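Local coordinates for protein enolase (PDB 3UGV) that probably catalyses a magnesium-dependent abstraction of a proton alpha to a carboxylate, as in relatives such as mandelate racemase and muconate lactonizing enzyme, at residues F[161-166]-F[194-199]. Sequence-based numbering, arbitrary orientation.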
loop_
_atom_site.group_PDB
_atom_site.type_symbol
_atom_site.label_atom_id
_atom_site.label_comp_id
_atom_site.label_asym_id
_atom_site.label_seq_id
_atom_site.Cartn_x
_atom_site.Cartn_y
_atom_site.Cartn_z
ATOM N N TYR F 161 -0.915 -3.882 38.181
ATOM C CA TYR F 161 -2.212 -4.528 38.259
ATOM C C TYR F 161 -1.970 -5.946 38.721
ATOM O O TYR F 161 -0.888 -6.507 38.511
ATOM C CB TYR F 161 -2.934 -4.499 36.903
ATOM C CG TYR F 161 -2.291 -5.340 35.794
ATOM C CD1 TYR F 161 -2.705 -6.637 35.560
ATOM C CD2 TYR F 161 -1.297 -4.815 34.971
ATOM C CE1 TYR F 161 -2.139 -7.394 34.551
ATOM C CE2 TYR F 161 -0.736 -5.557 33.961
ATOM C CZ TYR F 161 -1.164 -6.849 33.759
ATOM O OH TYR F 161 -0.620 -7.608 32.774
ATOM N N ASN F 162 -2.977 -6.529 39.348
ATOM C CA ASN F 162 -2.799 -7.800 40.023
ATOM C C ASN F 162 -3.186 -8.980 39.127
ATOM O O ASN F 162 -4.370 -9.194 38.845
ATOM C CB ASN F 162 -3.630 -7.797 41.324
ATOM C CG ASN F 162 -3.308 -8.970 42.239
ATOM O OD1 ASN F 162 -2.807 -10.014 41.803
ATOM N ND2 ASN F 162 -3.608 -8.805 43.520
ATOM N N SER F 163 -2.202 -9.761 38.684
ATOM C CA SER F 163 -2.528 -10.958 37.916
ATOM C C SER F 163 -2.459 -12.273 38.695
ATOM O O SER F 163 -2.370 -13.344 38.094
ATOM C CB SER F 163 -1.733 -11.038 36.596
ATOM O OG SER F 163 -0.354 -11.220 36.813
ATOM N N ASN F 164 -2.534 -12.203 40.023
ATOM C CA ASN F 164 -2.449 -13.422 40.832
ATOM C C ASN F 164 -3.495 -14.500 40.521
ATOM O O ASN F 164 -3.233 -15.685 40.727
ATOM C CB ASN F 164 -2.520 -13.101 42.316
ATOM C CG ASN F 164 -1.155 -12.969 42.960
ATOM O OD1 ASN F 164 -0.131 -13.389 42.406
ATOM N ND2 ASN F 164 -1.138 -12.395 44.158
ATOM N N GLY F 165 -4.677 -14.104 40.051
ATOM C CA GLY F 165 -5.761 -15.065 39.885
ATOM C C GLY F 165 -6.887 -14.689 38.934
ATOM O O GLY F 165 -6.648 -14.297 37.799
ATOM N N LEU F 166 -8.126 -14.814 39.401
ATOM C CA LEU F 166 -9.297 -14.652 38.542
ATOM C C LEU F 166 -9.222 -15.608 37.347
ATOM O O LEU F 166 -9.430 -15.209 36.186
ATOM C CB LEU F 166 -9.459 -13.199 38.085
ATOM C CG LEU F 166 -9.416 -12.168 39.224
ATOM C CD1 LEU F 166 -9.742 -10.769 38.718
ATOM C CD2 LEU F 166 -10.386 -12.570 40.331
ATOM N N LYS F 194 -6.079 -8.477 36.449
ATOM C CA LYS F 194 -6.204 -9.306 35.254
ATOM C C LYS F 194 -7.312 -10.339 35.419
ATOM O O LYS F 194 -7.319 -11.114 36.370
ATOM C CB LYS F 194 -4.898 -10.012 34.890
ATOM C CG LYS F 194 -5.073 -10.936 33.675
ATOM C CD LYS F 194 -3.771 -11.199 32.985
ATOM C CE LYS F 194 -3.371 -10.019 32.135
ATOM N NZ LYS F 194 -1.959 -10.174 31.707
ATOM N N LEU F 195 -8.231 -10.360 34.465
ATOM C CA LEU F 195 -9.346 -11.290 34.485
ATOM C C LEU F 195 -9.199 -12.289 33.324
ATOM O O LEU F 195 -9.103 -11.892 32.163
ATOM C CB LEU F 195 -10.660 -10.505 34.372
ATOM C CG LEU F 195 -11.948 -11.308 34.285
ATOM C CD1 LEU F 195 -12.138 -12.053 35.580
ATOM C CD2 LEU F 195 -13.132 -10.412 33.995
ATOM N N ARG F 196 -9.165 -13.585 33.628
ATOM C CA ARG F 196 -9.043 -14.574 32.560
ATOM C C ARG F 196 -10.409 -14.934 31.981
ATOM O O ARG F 196 -11.400 -15.056 32.708
ATOM C CB ARG F 196 -8.311 -15.830 33.030
ATOM C CG ARG F 196 -6.787 -15.717 33.027
ATOM C CD ARG F 196 -6.213 -14.996 34.255
ATOM N NE ARG F 196 -4.762 -14.824 34.138
ATOM C CZ ARG F 196 -3.950 -14.503 35.146
ATOM N NH1 ARG F 196 -4.452 -14.321 36.361
ATOM N NH2 ARG F 196 -2.634 -14.369 34.946
ATOM N N MET F 197 -10.455 -15.084 30.664
ATOM C CA MET F 197 -11.681 -15.473 29.976
ATOM C C MET F 197 -11.427 -16.672 29.058
ATOM O O MET F 197 -10.279 -17.038 28.781
ATOM C CB MET F 197 -12.245 -14.306 29.163
ATOM C CG MET F 197 -12.860 -13.172 30.016
ATOM S SD MET F 197 -14.000 -12.143 29.040
ATOM C CE MET F 197 -14.614 -11.002 30.273
ATOM N N GLY F 198 -12.505 -17.281 28.592
ATOM C CA GLY F 198 -12.404 -18.439 27.730
ATOM C C GLY F 198 -13.208 -19.631 28.223
ATOM O O GLY F 198 -12.863 -20.773 27.937
ATOM N N ARG F 199 -14.277 -19.374 28.972
ATOM C CA ARG F 199 -15.163 -20.452 29.382
ATOM C C ARG F 199 -15.836 -21.076 28.162
ATOM O O ARG F 199 -15.819 -20.499 27.081
ATOM C CB ARG F 199 -16.196 -19.930 30.374
ATOM C CG ARG F 199 -15.593 -19.698 31.746
ATOM C CD ARG F 199 -16.426 -18.747 32.574
ATOM N NE ARG F 199 -15.758 -18.408 33.829
ATOM C CZ ARG F 199 -14.890 -17.410 33.980
ATOM N NH1 ARG F 199 -14.564 -16.638 32.950
ATOM N NH2 ARG F 199 -14.340 -17.183 35.165
HETATM O O HOH W 1 -5.603 -11.563 38.661
#
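Backbone bonds join N162 to K194 (K194 N to N162 O, 3.0 Å, 169° at the hydrogen) and L166 to R196 (R196 N to L166 O, 3.0 Å), and both advance together along the chain, so strand 157-162 with the loop after it runs parallel to strand 192-196 of the modified TIM barrel of the enolase superfamily. The loop takes four residue steps, N162 to L166, where K194 to R196 takes two; a water links the two sides, accepting from G165 N and lying within donating distance of N162 O and K194 O. N162 OD1 accepts from N164 N, an Asx turn at the point where the strand ends.

Y161 and K194 meet at an angle, K194 CE lying near Y161 CE1. The lysine chain, bent at chi3 (-78°), brings NZ to Y161 OH (3.1 Å), while the same NZ also forms salt bridges with E251 and E347. E251 is a magnesium ligand, and the K194 side chain itself comes to about 4 Å from the bound magnesium ion, so this end of the contact borders the metal site. L166 CB packs on L195 CD1 at 3.8 Å.

R196 folds back at chi2 (81°), setting its guanidinium beside the loop carbonyls; K194 CD lies 3.6 Å above one face, toward the rim. R196 NH1 grips two oxygens near the guanidinium plane: S163 O (2.9 Å), from above that carbonyl's plane, and G165 O, at 2.6 Å, on a lone pair in its carbonyl plane.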